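Local atomic coordinates of endonuclease NucS (Thermococcus kodakarensis KOD1, PDB entry 5GKE), a protein that binds double-stranded DNA and acts as a mismatch restriction endonuclease, cleaving DNA probably with the help of magnesium. Residues 39-42 with 43-47; 129-132 with 133-136; 16-19 with 20-24. The protein carries 1 engineered substitution. All blocks are in the same frame, centred on the assembly; numbering follows the deposited sequence.

Contact 1: residues 39-42 with 43-47; sequences VHYD and GRAKS. With nucleotides of chain D.
Tyr41 and Ala45 meet at the tightly packed end of a β-hairpin, where the amide N of Ala45 points almost straight (178°) at Tyr41 OH, 3.2 Å away. Tyr41 CG lies anti to its own N (chi1 159°), which carries the ring along the turn; its CE2 reaches the small CB of Ala45. The base of DG8 of chain D lies over one face of this ring. Gly43 N lies over the opposite face, toward its rim; a side chain here would run into Tyr41 OH. Glu103 OE1 also bonds Tyr41 OH and makes a salt bridge with Arg44 NE, positioning the guanidinium. Arg44 NH2 hydrogen-bonds DG8 N3 of chain D at 2.9 Å. It also hydrogen-bonds OP1 of DG10 of chain D, and NH1 hydrogen-bonds OP2 of that nucleotide. A bend at chi3 (-68°) turns the group that way.

Behind the turn, Tyr41 and Ser47 form an antiparallel hydrogen-bonded pair, each N-H donating to the other's O, and a water joins Ser47 OG to Val39 O. The partly exposed face is looser: in the antiparallel non-hydrogen-bonded pair Asp42-Lys46, OD1 and NZ stay 5.9 Å apart. Asp42 OD1 instead makes a salt bridge with Lys239 of the second subunit.

The hairpin joins strands 30-42 and 46-50 of the PH-like domain; strand 103-109 flanks the first, and a strand of the second subunit pairs antiparallel with Lys46 and Ser47.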
loop_
_atom_site.group_PDB
_atom_site.type_symbol
_atom_site.label_atom_id
_atom_site.label_comp_id
_atom_site.label_asym_id
_atom_site.label_seq_id
_atom_site.Cartn_x
_atom_site.Cartn_y
_atom_site.Cartn_z
ATOM N N VAL A 39 7.430 0.703 20.515
ATOM C CA VAL A 39 8.028 1.015 19.225
ATOM C C VAL A 39 8.175 2.524 19.017
ATOM O O VAL A 39 7.231 3.299 19.186
ATOM C CB VAL A 39 7.218 0.412 18.060
ATOM C CG1 VAL A 39 7.945 0.662 16.724
ATOM C CG2 VAL A 39 7.025 -1.084 18.271
ATOM N N HIS A 40 9.377 2.937 18.653
ATOM C CA HIS A 40 9.655 4.350 18.457
ATOM C C HIS A 40 10.115 4.505 17.016
ATOM O O HIS A 40 11.035 3.812 16.582
ATOM C CB HIS A 40 10.695 4.842 19.467
ATOM C CG HIS A 40 10.518 4.260 20.838
ATOM N ND1 HIS A 40 9.548 4.699 21.711
ATOM C CD2 HIS A 40 11.174 3.255 21.472
ATOM C CE1 HIS A 40 9.615 3.993 22.830
ATOM N NE2 HIS A 40 10.591 3.111 22.709
ATOM N N TYR A 41 9.430 5.352 16.251
ATOM C CA TYR A 41 9.775 5.531 14.840
ATOM C C TYR A 41 10.035 7.007 14.507
ATOM O O TYR A 41 9.256 7.888 14.860
ATOM C CB TYR A 41 8.670 4.950 13.926
ATOM C CG TYR A 41 8.705 5.540 12.536
ATOM C CD1 TYR A 41 9.742 5.238 11.657
ATOM C CD2 TYR A 41 7.725 6.437 12.120
ATOM C CE1 TYR A 41 9.803 5.811 10.400
ATOM C CE2 TYR A 41 7.770 7.014 10.865
ATOM C CZ TYR A 41 8.812 6.707 10.007
ATOM O OH TYR A 41 8.843 7.281 8.752
ATOM N N ASP A 42 11.150 7.272 13.847
ATOM C CA ASP A 42 11.459 8.627 13.410
ATOM C C ASP A 42 12.125 8.639 12.043
ATOM O O ASP A 42 13.185 8.027 11.846
ATOM C CB ASP A 42 12.347 9.332 14.432
ATOM C CG ASP A 42 12.418 10.847 14.202
ATOM O OD1 ASP A 42 11.515 11.409 13.532
ATOM O OD2 ASP A 42 13.377 11.471 14.697
ATOM N N GLY A 43 11.566 9.425 11.133
ATOM C CA GLY A 43 11.825 9.256 9.714
ATOM C C GLY A 43 10.935 10.208 8.942
ATOM O O GLY A 43 10.714 11.340 9.365
ATOM N N ARG A 44 10.484 9.769 7.775
ATOM C CA ARG A 44 9.534 10.519 6.974
ATOM C C ARG A 44 8.409 11.113 7.829
ATOM O O ARG A 44 8.003 12.276 7.658
ATOM C CB ARG A 44 8.963 9.607 5.885
ATOM C CG ARG A 44 9.962 9.291 4.784
ATOM C CD ARG A 44 9.411 8.280 3.815
ATOM N NE ARG A 44 9.279 6.982 4.461
ATOM C CZ ARG A 44 8.855 5.877 3.852
ATOM N NH1 ARG A 44 8.518 5.907 2.567
ATOM N NH2 ARG A 44 8.767 4.742 4.530
ATOM N N ALA A 45 7.936 10.322 8.776
ATOM C CA ALA A 45 7.038 10.809 9.804
ATOM C C ALA A 45 7.585 10.384 11.179
ATOM O O ALA A 45 8.759 10.035 11.293
ATOM C CB ALA A 45 5.643 10.314 9.582
ATOM N N LYS A 46 6.771 10.515 12.224
ATOM C CA LYS A 46 7.189 10.149 13.574
ATOM C C LYS A 46 6.041 9.479 14.315
ATOM O O LYS A 46 4.884 9.879 14.162
ATOM C CB LYS A 46 7.681 11.386 14.333
ATOM C CG LYS A 46 8.176 11.126 15.737
ATOM C CD LYS A 46 9.198 12.176 16.187
ATOM C CE LYS A 46 8.815 12.776 17.534
ATOM N NZ LYS A 46 8.332 11.732 18.485
ATOM N N SER A 47 6.354 8.454 15.108
ATOM C CA SER A 47 5.303 7.720 15.813
ATOM C C SER A 47 5.762 7.047 17.109
ATOM O O SER A 47 6.939 6.778 17.300
ATOM C CB SER A 47 4.693 6.653 14.894
ATOM O OG SER A 47 5.618 5.607 14.636
ATOM P P DG D 8 1.305 6.746 7.211
ATOM O OP1 DG D 8 1.241 5.355 7.730
ATOM O OP2 DG D 8 0.400 7.768 7.790
ATOM O "O5'" DG D 8 2.808 7.245 7.384
ATOM C "C5'" DG D 8 3.194 8.525 6.929
ATOM C "C4'" DG D 8 4.557 8.468 6.278
ATOM O "O4'" DG D 8 5.506 7.936 7.225
ATOM C "C3'" DG D 8 4.645 7.567 5.046
ATOM O "O3'" DG D 8 5.564 8.096 4.119
ATOM C "C2'" DG D 8 5.142 6.246 5.615
ATOM C "C1'" DG D 8 6.048 6.717 6.742
ATOM N N9 DG D 8 6.097 5.768 7.842
ATOM C C8 DG D 8 5.123 5.554 8.784
ATOM N N7 DG D 8 5.427 4.626 9.640
ATOM C C5 DG D 8 6.682 4.191 9.234
ATOM C C6 DG D 8 7.515 3.196 9.784
ATOM O O6 DG D 8 7.299 2.476 10.768
ATOM N N1 DG D 8 8.703 3.065 9.070
ATOM C C2 DG D 8 9.042 3.807 7.960
ATOM N N2 DG D 8 10.235 3.541 7.413
ATOM N N3 DG D 8 8.267 4.744 7.432
ATOM C C4 DG D 8 7.104 4.879 8.121
ATOM P P DG D 10 6.883 2.700 1.748
ATOM O OP1 DG D 10 7.701 2.437 2.959
ATOM O OP2 DG D 10 7.320 3.703 0.754
ATOM O "O5'" DG D 10 6.617 1.359 0.918
ATOM C "C5'" DG D 10 6.128 0.199 1.569
ATOM C "C4'" DG D 10 5.688 -0.838 0.556
ATOM O "O4'" DG D 10 4.747 -0.251 -0.370
ATOM C "C3'" DG D 10 6.793 -1.429 -0.309
ATOM O "O3'" DG D 10 6.450 -2.762 -0.641
ATOM C "C2'" DG D 10 6.773 -0.530 -1.540
ATOM C "C1'" DG D 10 5.284 -0.258 -1.681
ATOM N N9 DG D 10 4.969 1.025 -2.298
ATOM C C8 DG D 10 5.283 2.280 -1.822
ATOM N N7 DG D 10 4.850 3.250 -2.587
ATOM C C5 DG D 10 4.208 2.593 -3.629
ATOM C C6 DG D 10 3.542 3.109 -4.761
ATOM O O6 DG D 10 3.380 4.291 -5.084
ATOM N N1 DG D 10 3.035 2.094 -5.566
ATOM C C2 DG D 10 3.160 0.748 -5.308
ATOM N N2 DG D 10 2.607 -0.087 -6.200
ATOM N N3 DG D 10 3.778 0.254 -4.250
ATOM C C4 DG D 10 4.273 1.224 -3.459
ATOM P P DT D 9 5.037 8.629 2.706
ATOM O OP1 DT D 9 6.225 8.813 1.836
ATOM O OP2 DT D 9 4.102 9.737 3.000
ATOM O "O5'" DT D 9 4.149 7.430 2.138
ATOM C "C5'" DT D 9 4.777 6.261 1.649
ATOM C "C4'" DT D 9 4.039 5.008 2.093
ATOM O "O4'" DT D 9 2.642 5.116 1.754
ATOM C "C3'" DT D 9 4.541 3.740 1.430
ATOM O "O3'" DT D 9 5.438 3.107 2.285
ATOM C "C2'" DT D 9 3.294 2.899 1.230
ATOM C "C1'" DT D 9 2.183 3.931 1.139
ATOM N N1 DT D 9 1.731 4.258 -0.256
ATOM C C2 DT D 9 1.311 3.246 -1.102
ATOM O O2 DT D 9 1.309 2.073 -0.800
ATOM N N3 DT D 9 0.894 3.663 -2.332
ATOM C C4 DT D 9 0.830 4.961 -2.797
ATOM O O4 DT D 9 0.425 5.232 -3.922
ATOM C C5 DT D 9 1.266 5.978 -1.867
ATOM C C7 DT D 9 1.244 7.431 -2.273
ATOM C C6 DT D 9 1.683 5.583 -0.650
HETATM O O HOH W 1 5.761 3.445 16.601
#

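Contact 2: residues 129-132 with 133-136; sequences TGSE and AEMA. With nucleotides of chain C.
Thr129 and Ser131 bring their hydroxyls to the two oxygens of the Glu134 carboxylate. Thr129 OG1 donates to Glu134 OE1 over a short 2.5 Å, approaching on the syn side and 20° out of the carboxylate plane. On the other oxygen, OE2 takes two donors from the same serine: Ser131 N at 2.9 Å, and Ser131 OG at 3.0 Å through the anti lone pair. Three bonds therefore hold the buried carboxylate, and a salt bridge from OE1 to Arg240 probably helps to stabilise its negative charge. Glutamate has the length for this, since its chain runs extended beyond CG (chi2 166°) back across the first turn of the helix.

Serine suits the N-cap because a short hydroxyl can turn back to the backbone: Ser131 OG also accepts a weak bond from Glu134 N, at 3.3 Å. Gly130, with a positive phi of 87°, makes the bend before it. At the helix start Glu132 N donates to OP1 of DA7 of chain C at 3.0 Å, so a main-chain N-H of the helix's first turn is used by a backbone phosphate oxygen. The Glu132 side chain extends away toward DC6 of chain C, Glu132 OE2 coming 3.3 Å from C5' of that nucleotide, and lies about 4 Å from the bound magnesium.

Further out, Met135 and Ala136 pack on Leu180 of strand 175-180, and Met135 also on Leu235 and Pro237. The reciprocal Ser131-Glu134 bonding is a capping box, here opening helix 132-141 beside the metal site of a PD-(D/E)XK-type nuclease domain.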
loop_
_atom_site.group_PDB
_atom_site.type_symbol
_atom_site.label_atom_id
_atom_site.label_comp_id
_atom_site.label_asym_id
_atom_site.label_seq_id
_atom_site.Cartn_x
_atom_site.Cartn_y
_atom_site.Cartn_z
ATOM N N THR A 129 -2.441 -12.688 -12.871
ATOM C CA THR A 129 -3.168 -12.300 -14.066
ATOM C C THR A 129 -4.363 -11.438 -13.666
ATOM O O THR A 129 -4.742 -11.389 -12.492
ATOM C CB THR A 129 -3.646 -13.523 -14.867
ATOM O OG1 THR A 129 -4.250 -13.079 -16.086
ATOM C CG2 THR A 129 -4.672 -14.333 -14.067
ATOM N N GLY A 130 -4.970 -10.766 -14.639
ATOM C CA GLY A 130 -6.050 -9.842 -14.342
ATOM C C GLY A 130 -5.529 -8.452 -14.017
ATOM O O GLY A 130 -6.169 -7.704 -13.279
ATOM N N SER A 131 -4.364 -8.117 -14.572
ATOM C CA SER A 131 -3.726 -6.830 -14.332
ATOM C C SER A 131 -4.013 -5.802 -15.438
ATOM O O SER A 131 -4.590 -6.142 -16.484
ATOM C CB SER A 131 -2.220 -7.028 -14.217
ATOM O OG SER A 131 -1.681 -7.240 -15.509
ATOM N N GLU A 132 -3.553 -4.564 -15.233
ATOM C CA GLU A 132 -3.728 -3.509 -16.242
ATOM C C GLU A 132 -2.841 -3.785 -17.443
ATOM O O GLU A 132 -3.236 -3.531 -18.581
ATOM C CB GLU A 132 -3.426 -2.096 -15.699
ATOM C CG GLU A 132 -3.671 -1.007 -16.786
ATOM C CD GLU A 132 -3.281 0.436 -16.390
ATOM O OE1 GLU A 132 -2.541 1.088 -17.174
ATOM O OE2 GLU A 132 -3.747 0.940 -15.333
ATOM N N ALA A 133 -1.642 -4.302 -17.195
ATOM C CA ALA A 133 -0.744 -4.657 -18.289
ATOM C C ALA A 133 -1.438 -5.612 -19.270
ATOM O O ALA A 133 -1.300 -5.491 -20.483
ATOM C CB ALA A 133 0.512 -5.274 -17.751
ATOM N N GLU A 134 -2.220 -6.537 -18.738
ATOM C CA GLU A 134 -2.896 -7.492 -19.591
ATOM C C GLU A 134 -4.065 -6.885 -20.358
ATOM O O GLU A 134 -4.375 -7.327 -21.460
ATOM C CB GLU A 134 -3.362 -8.670 -18.761
ATOM C CG GLU A 134 -2.196 -9.516 -18.317
ATOM C CD GLU A 134 -2.591 -10.472 -17.238
ATOM O OE1 GLU A 134 -2.762 -11.671 -17.546
ATOM O OE2 GLU A 134 -2.754 -10.011 -16.088
ATOM N N MET A 135 -4.722 -5.884 -19.779
ATOM C CA MET A 135 -5.726 -5.139 -20.527
ATOM C C MET A 135 -5.070 -4.543 -21.773
ATOM O O MET A 135 -5.605 -4.615 -22.886
ATOM C CB MET A 135 -6.334 -4.020 -19.682
ATOM C CG MET A 135 -7.145 -4.466 -18.491
ATOM S SD MET A 135 -7.916 -3.054 -17.667
ATOM C CE MET A 135 -9.072 -2.500 -18.915
ATOM N N ALA A 136 -3.899 -3.952 -21.554
ATOM C CA ALA A 136 -3.133 -3.321 -22.607
ATOM C C ALA A 136 -2.826 -4.337 -23.713
ATOM O O ALA A 136 -3.175 -4.111 -24.877
ATOM C CB ALA A 136 -1.845 -2.699 -22.030
ATOM P P DA C 7 -2.363 -2.462 -12.137
ATOM O OP1 DA C 7 -1.905 -3.670 -12.857
ATOM O OP2 DA C 7 -3.712 -1.907 -12.398
ATOM O "O5'" DA C 7 -2.227 -2.677 -10.561
ATOM C "C5'" DA C 7 -0.952 -2.969 -9.988
ATOM C "C4'" DA C 7 -1.094 -3.374 -8.535
ATOM O "O4'" DA C 7 -0.751 -2.256 -7.675
ATOM C "C3'" DA C 7 -2.500 -3.819 -8.126
ATOM O "O3'" DA C 7 -2.425 -4.917 -7.218
ATOM C "C2'" DA C 7 -3.074 -2.564 -7.453
ATOM C "C1'" DA C 7 -1.830 -1.958 -6.807
ATOM N N9 DA C 7 -1.879 -0.504 -6.666
ATOM C C8 DA C 7 -2.543 0.380 -7.476
ATOM N N7 DA C 7 -2.388 1.636 -7.135
ATOM C C5 DA C 7 -1.549 1.580 -6.036
ATOM C C6 DA C 7 -1.000 2.584 -5.211
ATOM N N6 DA C 7 -1.230 3.894 -5.394
ATOM N N1 DA C 7 -0.199 2.190 -4.190
ATOM C C2 DA C 7 0.029 0.876 -4.018
ATOM N N3 DA C 7 -0.429 -0.159 -4.729
ATOM C C4 DA C 7 -1.218 0.266 -5.734
ATOM P P DC C 6 -1.998 4.513 -13.236
ATOM O OP1 DC C 6 -3.032 4.303 -14.274
ATOM O OP2 DC C 6 -2.329 5.329 -12.050
ATOM O "O5'" DC C 6 -1.545 3.063 -12.756
ATOM C "C5'" DC C 6 -1.067 2.141 -13.724
ATOM C "C4'" DC C 6 -0.574 0.869 -13.073
ATOM O "O4'" DC C 6 0.413 1.185 -12.063
ATOM C "C3'" DC C 6 -1.638 0.050 -12.361
ATOM O "O3'" DC C 6 -1.285 -1.319 -12.449
ATOM C "C2'" DC C 6 -1.542 0.567 -10.930
ATOM C "C1'" DC C 6 -0.039 0.745 -10.798
ATOM N N1 DC C 6 0.392 1.755 -9.780
ATOM C C2 DC C 6 1.243 1.367 -8.742
ATOM O O2 DC C 6 1.593 0.185 -8.663
ATOM N N3 DC C 6 1.651 2.294 -7.842
ATOM C C4 DC C 6 1.248 3.568 -7.965
ATOM N N4 DC C 6 1.674 4.451 -7.052
ATOM C C5 DC C 6 0.386 3.985 -9.021
ATOM C C6 DC C 6 -0.008 3.056 -9.901
#

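Contact 3: residues 16-19 with 20-24; sequences ELVS and LVNSA
Asn22 holds its flat carboxamide over the carbonyl oxygen of Val18, one turn earlier in the α-helix of residues 14-27: Val18 O sits beneath one face of the group, 3.0 Å from Asn22 CG. Val18 CG1 comes within 3.2 Å of Asn22 ND2. ND2 is poorly angled to hydrogen-bond to Val18 O, which instead accepts the backbone N of Asn22 at 2.9 Å.

The helix lies against the strands of the antiparallel sheet in the N-terminal part of the protein. Its i to i+4 bonds are regular, with Leu20 N to Glu16 O and Ser23 N to Ser19 O typical of the set. Residue types largely follow the two sides of the helix. Ser19 and Asn22 are exposed, where small or polar groups are at home, whereas Leu17, Leu20, Val21 and Ala24 are buried; Val18, at the border, packs on Leu86 and Leu88. Leu20 reaches Val115 and Val117 of strand 111-118 and Ile9 of strand 6-10; Leu17 and Val21 both meet Leu86, and Val21 and Ala24 also meet Leu31. Near the helix start, Glu16 OE1 accepts from Ser13 N.

Leu17 and Val21 lie side by side and point the same way, a turn apart, so that they present one apolar surface to the sheet. With Val21 CG2 beside its own backbone N, this methyl lies 3.1 Å from Leu17 O and 4.1 Å from Leu17 CD1.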
loop_
_atom_site.group_PDB
_atom_site.type_symbol
_atom_site.label_atom_id
_atom_site.label_comp_id
_atom_site.label_asym_id
_atom_site.label_seq_id
_atom_site.Cartn_x
_atom_site.Cartn_y
_atom_site.Cartn_z
ATOM N N GLU A 16 20.644 -16.023 24.577
ATOM C CA GLU A 16 19.860 -16.806 23.631
ATOM C C GLU A 16 19.270 -15.883 22.545
ATOM O O GLU A 16 19.433 -16.135 21.339
ATOM C CB GLU A 16 18.760 -17.584 24.369
ATOM C CG GLU A 16 19.209 -18.974 24.842
ATOM C CD GLU A 16 18.234 -19.665 25.792
ATOM O OE1 GLU A 16 17.416 -18.980 26.437
ATOM O OE2 GLU A 16 18.299 -20.907 25.906
ATOM N N LEU A 17 18.618 -14.801 22.981
ATOM C CA LEU A 17 18.090 -13.773 22.069
ATOM C C LEU A 17 19.150 -13.272 21.105
ATOM O O LEU A 17 18.948 -13.275 19.884
ATOM C CB LEU A 17 17.523 -12.593 22.860
ATOM C CG LEU A 17 16.847 -11.474 22.071
ATOM C CD1 LEU A 17 15.734 -12.035 21.219
ATOM C CD2 LEU A 17 16.296 -10.451 23.039
ATOM N N VAL A 18 20.287 -12.862 21.663
ATOM C CA VAL A 18 21.384 -12.297 20.880
ATOM C C VAL A 18 21.912 -13.284 19.861
ATOM O O VAL A 18 22.090 -12.964 18.675
ATOM C CB VAL A 18 22.544 -11.848 21.792
ATOM C CG1 VAL A 18 23.753 -11.434 20.963
ATOM C CG2 VAL A 18 22.094 -10.708 22.695
ATOM N N SER A 19 22.143 -14.500 20.336
ATOM C CA SER A 19 22.675 -15.565 19.507
ATOM C C SER A 19 21.819 -15.822 18.264
ATOM O O SER A 19 22.342 -15.906 17.149
ATOM C CB SER A 19 22.811 -16.849 20.344
ATOM O OG SER A 19 23.221 -17.937 19.532
ATOM N N LEU A 20 20.505 -15.932 18.456
ATOM C CA LEU A 20 19.591 -16.217 17.340
ATOM C C LEU A 20 19.410 -15.057 16.392
ATOM O O LEU A 20 19.404 -15.241 15.176
ATOM C CB LEU A 20 18.228 -16.634 17.857
ATOM C CG LEU A 20 18.173 -18.121 18.224
ATOM C CD1 LEU A 20 16.746 -18.550 18.542
ATOM C CD2 LEU A 20 18.716 -18.921 17.075
ATOM N N VAL A 21 19.245 -13.857 16.934
ATOM C CA VAL A 21 19.172 -12.689 16.068
ATOM C C VAL A 21 20.407 -12.633 15.179
ATOM O O VAL A 21 20.293 -12.576 13.950
ATOM C CB VAL A 21 19.056 -11.402 16.862
ATOM C CG1 VAL A 21 19.124 -10.236 15.926
ATOM C CG2 VAL A 21 17.744 -11.395 17.662
ATOM N N ASN A 22 21.581 -12.704 15.808
ATOM C CA ASN A 22 22.854 -12.636 15.094
ATOM C C ASN A 22 22.918 -13.656 13.986
ATOM O O ASN A 22 23.203 -13.338 12.824
ATOM C CB ASN A 22 24.025 -12.866 16.046
ATOM C CG ASN A 22 24.247 -11.712 17.003
ATOM O OD1 ASN A 22 23.787 -10.584 16.771
ATOM N ND2 ASN A 22 24.964 -11.989 18.092
ATOM N N SER A 23 22.638 -14.892 14.368
ATOM C CA SER A 23 22.664 -16.007 13.447
ATOM C C SER A 23 21.726 -15.781 12.267
ATOM O O SER A 23 22.089 -16.036 11.112
ATOM C CB SER A 23 22.295 -17.289 14.182
ATOM O OG SER A 23 22.073 -18.324 13.240
ATOM N N ALA A 24 20.524 -15.292 12.563
ATOM C CA ALA A 24 19.543 -14.960 11.529
ATOM C C ALA A 24 20.123 -14.007 10.496
ATOM O O ALA A 24 20.097 -14.294 9.294
ATOM C CB ALA A 24 18.302 -14.363 12.153
#

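Contacts 3 and 1 belong to the N-terminal half, where helix 14-27 is followed by strand 30-42; their centres lie about 25 Å apart. Contact 2 lies at the start of helix 132-141, in the nuclease part of the chain, its centre about 36 Å from that of contact 1 and about 44 Å from that of contact 3. The dimer brings contact 1 of one subunit to contact 2 of the other: Ala45 and Lys46 pack on Thr129 of the second subunit. Both touch DNA, contact 1 at nucleotides of chain D and contact 2 at nucleotides of chain C, beside the magnesium held by Glu179 and Gln192. Contact 3 stays about 18 Å from the nucleic acid at its nearest atom.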